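Local coordinates for protein TSR3 (Vulcanisaeta distributa, PDB 5APG) that probably transfers the aminocarboxypropyl group of S-adenosylmethionine to a methylated pseudouridine of ribosomal RNA, the last step in making that hypermodified nucleotide, at residues 21-26 and 111-116; 55-60 and 89-94. All coordinates share one frame; numbering follows the deposited sequence.

Interaction 1 of 2, residues 21-26 and 111-116. With EEM ([(3S)-3-amino-4-hydroxy-4-oxo-butyl]-[[(2S,3S,4R,5R)-5-(6-aminopurin-9-yl)-3,4-dihydroxy-oxolan-2-yl]methyl]-methyl-selanium), chain D.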
loop_
_atom_site.group_PDB
_atom_site.type_symbol
_atom_site.label_atom_id
_atom_site.label_comp_id
_atom_site.label_asym_id
_atom_site.label_seq_id
_atom_site.Cartn_x
_atom_site.Cartn_y
_atom_site.Cartn_z
ATOM N N ILE A 21 10.036 4.656 7.750
ATOM C CA ILE A 21 11.128 4.684 8.718
ATOM C C ILE A 21 10.681 4.084 10.052
ATOM O O ILE A 21 11.427 3.341 10.697
ATOM C CB ILE A 21 11.646 6.125 8.934
ATOM C CG1 ILE A 21 12.393 6.616 7.693
ATOM C CG2 ILE A 21 12.550 6.202 10.151
ATOM C CD1 ILE A 21 13.599 5.777 7.331
ATOM N N LYS A 22 9.448 4.384 10.449
ATOM C CA LYS A 22 8.910 3.862 11.702
ATOM C C LYS A 22 8.650 2.356 11.630
ATOM O O LYS A 22 8.935 1.634 12.584
ATOM C CB LYS A 22 7.629 4.604 12.081
ATOM C CG LYS A 22 7.350 4.598 13.576
ATOM C CD LYS A 22 6.215 5.543 13.923
ATOM C CE LYS A 22 6.013 5.619 15.418
ATOM N NZ LYS A 22 4.903 6.546 15.800
ATOM N N LEU A 23 8.107 1.886 10.508
ATOM C CA LEU A 23 7.979 0.447 10.262
ATOM C C LEU A 23 9.303 -0.284 10.445
ATOM O O LEU A 23 9.372 -1.327 11.098
ATOM C CB LEU A 23 7.466 0.179 8.842
ATOM C CG LEU A 23 5.968 0.249 8.585
ATOM C CD1 LEU A 23 5.696 0.147 7.086
ATOM C CD2 LEU A 23 5.266 -0.861 9.350
ATOM N N VAL A 24 10.351 0.271 9.848
ATOM C CA VAL A 24 11.671 -0.341 9.876
ATOM C C VAL A 24 12.250 -0.300 11.287
ATOM O O VAL A 24 12.836 -1.274 11.755
ATOM C CB VAL A 24 12.624 0.362 8.888
ATOM C CG1 VAL A 24 14.046 -0.167 9.033
ATOM C CG2 VAL A 24 12.116 0.193 7.461
ATOM N N ARG A 25 12.059 0.828 11.966
ATOM C CA ARG A 25 12.568 1.016 13.322
ATOM C C ARG A 25 12.036 -0.046 14.281
ATOM O O ARG A 25 12.741 -0.468 15.196
ATOM C CB ARG A 25 12.215 2.417 13.838
ATOM C CG ARG A 25 12.929 2.805 15.126
ATOM C CD ARG A 25 12.978 4.320 15.313
ATOM N NE ARG A 25 11.654 4.929 15.415
ATOM C CZ ARG A 25 10.951 5.003 16.541
ATOM N NH1 ARG A 25 11.444 4.501 17.665
ATOM N NH2 ARG A 25 9.754 5.576 16.547
ATOM N N PHE A 26 10.803 -0.492 14.062
ATOM C CA PHE A 26 10.200 -1.500 14.933
ATOM C C PHE A 26 10.300 -2.915 14.363
ATOM O O PHE A 26 9.757 -3.857 14.935
ATOM C CB PHE A 26 8.733 -1.154 15.220
ATOM C CG PHE A 26 8.564 -0.091 16.269
ATOM C CD1 PHE A 26 8.509 -0.429 17.613
ATOM C CD2 PHE A 26 8.486 1.245 15.916
ATOM C CE1 PHE A 26 8.369 0.548 18.588
ATOM C CE2 PHE A 26 8.347 2.227 16.883
ATOM C CZ PHE A 26 8.290 1.875 18.221
ATOM N N SER A 111 -0.773 6.371 3.270
ATOM C CA SER A 111 0.594 6.374 3.775
ATOM C C SER A 111 1.193 4.990 3.568
ATOM O O SER A 111 0.468 4.015 3.359
ATOM C CB SER A 111 0.639 6.758 5.256
ATOM O OG SER A 111 0.069 5.744 6.075
ATOM N N THR A 112 2.517 4.905 3.610
ATOM C CA THR A 112 3.186 3.627 3.428
ATOM C C THR A 112 2.722 2.623 4.491
ATOM O O THR A 112 2.470 1.459 4.181
ATOM C CB THR A 112 4.716 3.792 3.470
ATOM O OG1 THR A 112 5.128 4.618 2.373
ATOM C CG2 THR A 112 5.415 2.434 3.360
ATOM N N ILE A 113 2.568 3.076 5.734
ATOM C CA ILE A 113 2.193 2.150 6.800
ATOM C C ILE A 113 0.745 1.672 6.639
ATOM O O ILE A 113 0.439 0.513 6.921
ATOM C CB ILE A 113 2.405 2.772 8.219
ATOM C CG1 ILE A 113 2.227 1.703 9.293
ATOM C CG2 ILE A 113 1.462 3.949 8.486
ATOM C CD1 ILE A 113 2.769 2.098 10.670
ATOM N N GLU A 114 -0.140 2.544 6.161
ATOM C CA GLU A 114 -1.525 2.151 5.911
ATOM C C GLU A 114 -1.589 1.144 4.770
ATOM O O GLU A 114 -2.386 0.205 4.787
ATOM C CB GLU A 114 -2.392 3.371 5.581
ATOM C CG GLU A 114 -2.768 4.231 6.790
ATOM C CD GLU A 114 -3.290 5.597 6.380
ATOM O OE1 GLU A 114 -2.556 6.321 5.679
ATOM O OE2 GLU A 114 -4.434 5.943 6.744
ATOM N N ALA A 115 -0.746 1.350 3.768
ATOM C CA ALA A 115 -0.707 0.444 2.632
ATOM C C ALA A 115 -0.220 -0.938 3.035
ATOM O O ALA A 115 -0.774 -1.948 2.599
ATOM C CB ALA A 115 0.165 1.001 1.555
ATOM N N VAL A 116 0.829 -0.980 3.852
ATOM C CA VAL A 116 1.339 -2.246 4.361
ATOM C C VAL A 116 0.250 -2.961 5.157
ATOM O O VAL A 116 -0.001 -4.148 4.957
ATOM C CB VAL A 116 2.594 -2.038 5.242
ATOM C CG1 VAL A 116 2.937 -3.309 6.020
ATOM C CG2 VAL A 116 3.779 -1.594 4.378
HETATM C C2 EEM D . -0.748 0.558 -3.797
HETATM N N3 EEM D . 0.207 0.972 -3.020
HETATM C C4 EEM D . 0.020 2.024 -2.243
HETATM C "C1'" EEM D . 2.150 2.290 -0.920
HETATM C "C2'" EEM D . 3.061 2.518 -2.152
HETATM C "C3'" EEM D . 3.495 3.823 -1.954
HETATM C "C4'" EEM D . 3.643 4.066 -0.641
HETATM C "C5'" EEM D . 3.223 5.421 -0.204
HETATM O O EEM D . 3.975 7.144 4.625
HETATM C C EEM D . 4.540 8.167 4.352
HETATM O OXT EEM D . 5.366 8.640 5.114
HETATM C CA EEM D . 4.272 8.862 3.035
HETATM N N EEM D . 4.921 10.142 3.066
HETATM C CB EEM D . 4.837 7.954 1.954
HETATM C CG EEM D . 4.376 8.284 0.550
HETATM SE SE EEM D . 4.605 6.726 -0.651
HETATM C CE EEM D . 4.250 7.232 -2.487
HETATM O "O4'" EEM D . 2.526 3.097 -0.016
HETATM O "O3'" EEM D . 4.654 4.167 -2.809
HETATM O "O2'" EEM D . 4.149 1.623 -1.895
HETATM N N9 EEM D . 0.782 2.682 -1.358
HETATM C C8 EEM D . 0.041 3.669 -0.894
HETATM N N7 EEM D . -1.149 3.683 -1.450
HETATM C C5 EEM D . -1.210 2.650 -2.309
HETATM N N1 EEM D . -1.935 1.118 -3.899
HETATM C C6 EEM D . -2.221 2.166 -3.184
HETATM N N6 EEM D . -3.476 2.798 -3.282
#

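Interaction 2 of 2, residues 55-60 and 89-94. With EEM ([(3S)-3-amino-4-hydroxy-4-oxo-butyl]-[[(2S,3S,4R,5R)-5-(6-aminopurin-9-yl)-3,4-dihydroxy-oxolan-2-yl]methyl]-methyl-selanium), chain D.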
loop_
_atom_site.group_PDB
_atom_site.type_symbol
_atom_site.label_atom_id
_atom_site.label_comp_id
_atom_site.label_asym_id
_atom_site.label_seq_id
_atom_site.Cartn_x
_atom_site.Cartn_y
_atom_site.Cartn_z
ATOM N N PRO A 55 -6.874 -11.685 -1.779
ATOM C CA PRO A 55 -6.439 -12.601 -0.716
ATOM C C PRO A 55 -5.500 -13.707 -1.194
ATOM O O PRO A 55 -4.583 -14.077 -0.464
ATOM C CB PRO A 55 -7.759 -13.200 -0.217
ATOM C CG PRO A 55 -8.751 -12.126 -0.448
ATOM C CD PRO A 55 -8.332 -11.461 -1.738
ATOM N N SER A 56 -5.709 -14.210 -2.409
ATOM C CA SER A 56 -4.912 -15.330 -2.896
ATOM C C SER A 56 -3.455 -14.944 -3.159
ATOM O O SER A 56 -2.607 -15.815 -3.325
ATOM C CB SER A 56 -5.541 -15.927 -4.163
ATOM O OG SER A 56 -5.788 -14.927 -5.135
ATOM N N ASP A 57 -3.164 -13.643 -3.185
ATOM C CA ASP A 57 -1.777 -13.177 -3.279
ATOM C C ASP A 57 -0.966 -13.505 -2.020
ATOM O O ASP A 57 0.263 -13.377 -2.011
ATOM C CB ASP A 57 -1.725 -11.666 -3.545
ATOM C CG ASP A 57 -2.265 -11.293 -4.921
ATOM O OD1 ASP A 57 -2.097 -12.096 -5.864
ATOM O OD2 ASP A 57 -2.863 -10.206 -5.062
ATOM N N ARG A 58 -1.656 -13.918 -0.958
ATOM C CA ARG A 58 -0.996 -14.370 0.272
ATOM C C ARG A 58 0.107 -15.403 0.014
ATOM O O ARG A 58 1.177 -15.352 0.626
ATOM C CB ARG A 58 -2.025 -14.970 1.236
ATOM C CG ARG A 58 -1.420 -15.537 2.513
ATOM C CD ARG A 58 -2.461 -16.312 3.314
ATOM N NE ARG A 58 -1.888 -16.904 4.522
ATOM C CZ ARG A 58 -2.017 -16.392 5.741
ATOM N NH1 ARG A 58 -2.708 -15.272 5.922
ATOM N NH2 ARG A 58 -1.460 -17.000 6.782
ATOM N N VAL A 59 -0.157 -16.340 -0.892
ATOM C CA VAL A 59 0.777 -17.432 -1.153
ATOM C C VAL A 59 2.127 -16.902 -1.644
ATOM O O VAL A 59 3.179 -17.412 -1.258
ATOM C CB VAL A 59 0.192 -18.447 -2.173
ATOM C CG1 VAL A 59 -0.173 -17.767 -3.482
ATOM C CG2 VAL A 59 1.164 -19.584 -2.420
ATOM N N ILE A 60 2.088 -15.853 -2.465
ATOM C CA ILE A 60 3.297 -15.219 -2.980
ATOM C C ILE A 60 4.019 -14.408 -1.904
ATOM O O ILE A 60 5.244 -14.467 -1.788
ATOM C CB ILE A 60 2.969 -14.297 -4.177
ATOM C CG1 ILE A 60 2.355 -15.111 -5.314
ATOM C CG2 ILE A 60 4.218 -13.568 -4.656
ATOM C CD1 ILE A 60 3.283 -16.166 -5.874
ATOM N N ILE A 89 5.472 -9.039 -9.011
ATOM C CA ILE A 89 4.037 -9.158 -9.208
ATOM C C ILE A 89 3.397 -7.859 -8.716
ATOM O O ILE A 89 3.202 -7.659 -7.513
ATOM C CB ILE A 89 3.451 -10.376 -8.470
ATOM C CG1 ILE A 89 4.060 -11.666 -9.031
ATOM C CG2 ILE A 89 1.937 -10.418 -8.620
ATOM C CD1 ILE A 89 3.877 -12.874 -8.142
ATOM N N ARG A 90 3.086 -6.977 -9.663
ATOM C CA ARG A 90 2.673 -5.613 -9.352
ATOM C C ARG A 90 1.180 -5.538 -9.071
ATOM O O ARG A 90 0.366 -5.942 -9.901
ATOM C CB ARG A 90 3.040 -4.672 -10.504
ATOM C CG ARG A 90 4.527 -4.663 -10.840
ATOM C CD ARG A 90 4.803 -3.929 -12.151
ATOM N NE ARG A 90 4.573 -2.491 -12.042
ATOM C CZ ARG A 90 4.803 -1.623 -13.023
ATOM N NH1 ARG A 90 5.273 -2.051 -14.188
ATOM N NH2 ARG A 90 4.568 -0.330 -12.840
ATOM N N ARG A 91 0.826 -5.015 -7.901
ATOM C CA ARG A 91 -0.572 -4.914 -7.493
ATOM C C ARG A 91 -0.877 -3.570 -6.835
ATOM O O ARG A 91 -0.135 -3.119 -5.959
ATOM C CB ARG A 91 -0.936 -6.046 -6.522
ATOM C CG ARG A 91 -0.863 -7.456 -7.111
ATOM C CD ARG A 91 -1.910 -7.655 -8.224
ATOM N NE ARG A 91 -1.922 -9.028 -8.729
ATOM C CZ ARG A 91 -1.201 -9.461 -9.760
ATOM N NH1 ARG A 91 -0.391 -8.631 -10.412
ATOM N NH2 ARG A 91 -1.287 -10.731 -10.142
ATOM N N ARG A 92 -1.965 -2.930 -7.251
ATOM C CA ARG A 92 -2.453 -1.773 -6.512
ATOM C C ARG A 92 -3.286 -2.290 -5.355
ATOM O O ARG A 92 -3.688 -3.454 -5.341
ATOM C CB ARG A 92 -3.289 -0.831 -7.392
ATOM C CG ARG A 92 -4.616 -1.421 -7.897
ATOM C CD ARG A 92 -5.491 -0.318 -8.501
ATOM N NE ARG A 92 -6.756 -0.797 -9.059
ATOM C CZ ARG A 92 -7.880 -0.951 -8.364
ATOM N NH1 ARG A 92 -7.902 -0.691 -7.063
ATOM N NH2 ARG A 92 -8.982 -1.380 -8.967
ATOM N N LEU A 93 -3.534 -1.437 -4.372
ATOM C CA LEU A 93 -4.481 -1.795 -3.336
ATOM C C LEU A 93 -5.882 -1.505 -3.839
ATOM O O LEU A 93 -6.083 -0.568 -4.604
ATOM C CB LEU A 93 -4.211 -1.027 -2.041
ATOM C CG LEU A 93 -2.959 -1.461 -1.280
ATOM C CD1 LEU A 93 -2.670 -0.452 -0.195
ATOM C CD2 LEU A 93 -3.144 -2.858 -0.693
ATOM N N PRO A 94 -6.856 -2.322 -3.420
ATOM C CA PRO A 94 -8.253 -1.961 -3.654
ATOM C C PRO A 94 -8.561 -0.652 -2.945
ATOM O O PRO A 94 -7.845 -0.270 -2.011
ATOM C CB PRO A 94 -9.040 -3.135 -3.052
ATOM C CG PRO A 94 -8.088 -3.830 -2.165
ATOM C CD PRO A 94 -6.724 -3.624 -2.749
HETATM C C2 EEM D . -0.748 0.558 -3.797
HETATM N N3 EEM D . 0.207 0.972 -3.020
HETATM C C4 EEM D . 0.020 2.024 -2.243
HETATM C "C1'" EEM D . 2.150 2.290 -0.920
HETATM C "C2'" EEM D . 3.061 2.518 -2.152
HETATM C "C3'" EEM D . 3.495 3.823 -1.954
HETATM C "C4'" EEM D . 3.643 4.066 -0.641
HETATM C "C5'" EEM D . 3.223 5.421 -0.204
HETATM O O EEM D . 3.975 7.144 4.625
HETATM C C EEM D . 4.540 8.167 4.352
HETATM O OXT EEM D . 5.366 8.640 5.114
HETATM C CA EEM D . 4.272 8.862 3.035
HETATM N N EEM D . 4.921 10.142 3.066
HETATM C CB EEM D . 4.837 7.954 1.954
HETATM C CG EEM D . 4.376 8.284 0.550
HETATM SE SE EEM D . 4.605 6.726 -0.651
HETATM C CE EEM D . 4.250 7.232 -2.487
HETATM O "O4'" EEM D . 2.526 3.097 -0.016
HETATM O "O3'" EEM D . 4.654 4.167 -2.809
HETATM O "O2'" EEM D . 4.149 1.623 -1.895
HETATM N N9 EEM D . 0.782 2.682 -1.358
HETATM C C8 EEM D . 0.041 3.669 -0.894
HETATM N N7 EEM D . -1.149 3.683 -1.450
HETATM C C5 EEM D . -1.210 2.650 -2.309
HETATM N N1 EEM D . -1.935 1.118 -3.899
HETATM C C6 EEM D . -2.221 2.166 -3.184
HETATM N N6 EEM D . -3.476 2.798 -3.282
HETATM O O HOH W 1 -4.396 -9.967 -7.209
HETATM O O HOH W 2 -2.788 -12.259 -8.162
#

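Interaction 1 of 2, residues 21-26 and 111-116
Glu114 OE1, one residue on from the Ile113 that Leu23 packs against, is gripped twice by Ser111: Ser111 N lies 3.0 Å from Glu114 OE1 and Ser111 OG 2.7 Å from the same oxygen. The two donors meet its anti side from opposite faces of the carboxylate plane, and Asn100 ND2 adds another hydrogen bond. Ser111 OG also accepts from Glu114 N at 3.2 Å, completing a capping box; with chi1 at 69° the hydroxyl sits between the backbone N and the carbonyl carbon, where it can accept from Glu114 N. An alanine here would probably leave Glu114 N without its side-chain cap and cost Glu114 OE1 one of its donors, while Ser111 N and Asn100 could still hold it. That turn also holds EEM, a selenium analogue of S-adenosylmethionine: Thr112 N donates to EEM O at 2.9 Å, nearly straight at 162°, and Ala115 CB lies 3.4 Å from EEM N9. Thr112 OG1 is hydrogen-bonded to Asp70 OD1.

Towards 21-26 the contact is apolar and rests mainly on one leucine. The side chains of Leu23 and Val116 slide past each other in opposite directions, Leu23 CD1 to Val116 CG2 3.7 Å, while Leu23 CD2 touches Ile113 CG1 at 4.0 Å. The helix segments 21-25 and 112-116 lie 60° apart in direction. Val132 of helix 126-133 packs on both Leu23 and Ile113, and Leu68 of strand 66-70 touches Val116.

Interaction 2 of 2, residues 55-60 and 89-94
The Arg91 guanidinium, which pairs with Asp57 across the contact, has Ile89 CG2 on one face, 3.3 Å above its plane and displaced toward the rim, with two waters in plane at its edge. Asp57 approaches it obliquely: the carboxylate and guanidinium planes are 66° apart, and the two side chains cross at about a right angle. Asp57 OD2 and Arg91 NE are 4.0 Å apart, a long salt bridge that water 1 spans, donating to Asp57 OD2 at 2.6 Å and accepting from Arg91 NE at 3.1 Å. Water 2 accepts from Arg91 NH2 at 2.9 Å and links it to Asp57 OD1, though its distance to that oxygen is too short to be trusted.

A bend at chi2 (-65°) turns the Arg91 chain back along its own strand, where NH1 donates to Arg90 O at 2.8 Å. That bond lies in the guanidinium plane but comes from above the carbonyl plane, 51° out of it, and together with the waters it limits rotation of the group. Asp57 OD2 is held as well by Thr54 N. Beside this polar pair Ile60 and Ile89 meet tip to tip, Ile60 CG2 to Ile89 CD1 3.6 Å, and both touch Ile43 of strand 43-45.

Past the strand, Leu93 N donates to EEM N1 at 3.1 Å, and the Leu93 side chain packs against the same adenine. The Arg92 guanidinium bonds to Leu93 O and forms a salt bridge with Glu161.

Two kinds of chemistry thus share 89-94. The carboxylate and the guanidinium attract each other largely through water, so their pairing is likely to be weaker than a direct bidentate bridge, whereas the adenine is read by a main-chain N-H that needs an accepting N1.

In the fold
The centres of the two interactions are 18 Å apart, and the segments run in the order 21-26, 55-60, 89-94, 111-116, so interaction 2 is formed by chain lying between the two partners of interaction 1. Strand 89-91 is an outer strand of the five-stranded parallel sheet, and the next regular element is helix 112-122. The two contacts meet where Ala115 CA lies 3.6 Å from Leu93 CD1, beside the adenine of EEM. Interaction 1 supplies an amide to the carboxylate end of the analogue of the donor substrate, interaction 2 an amide to its adenine. Loop and helix start thus each contribute one of the hydrogen bonds that hold the ligand, at opposite ends of it.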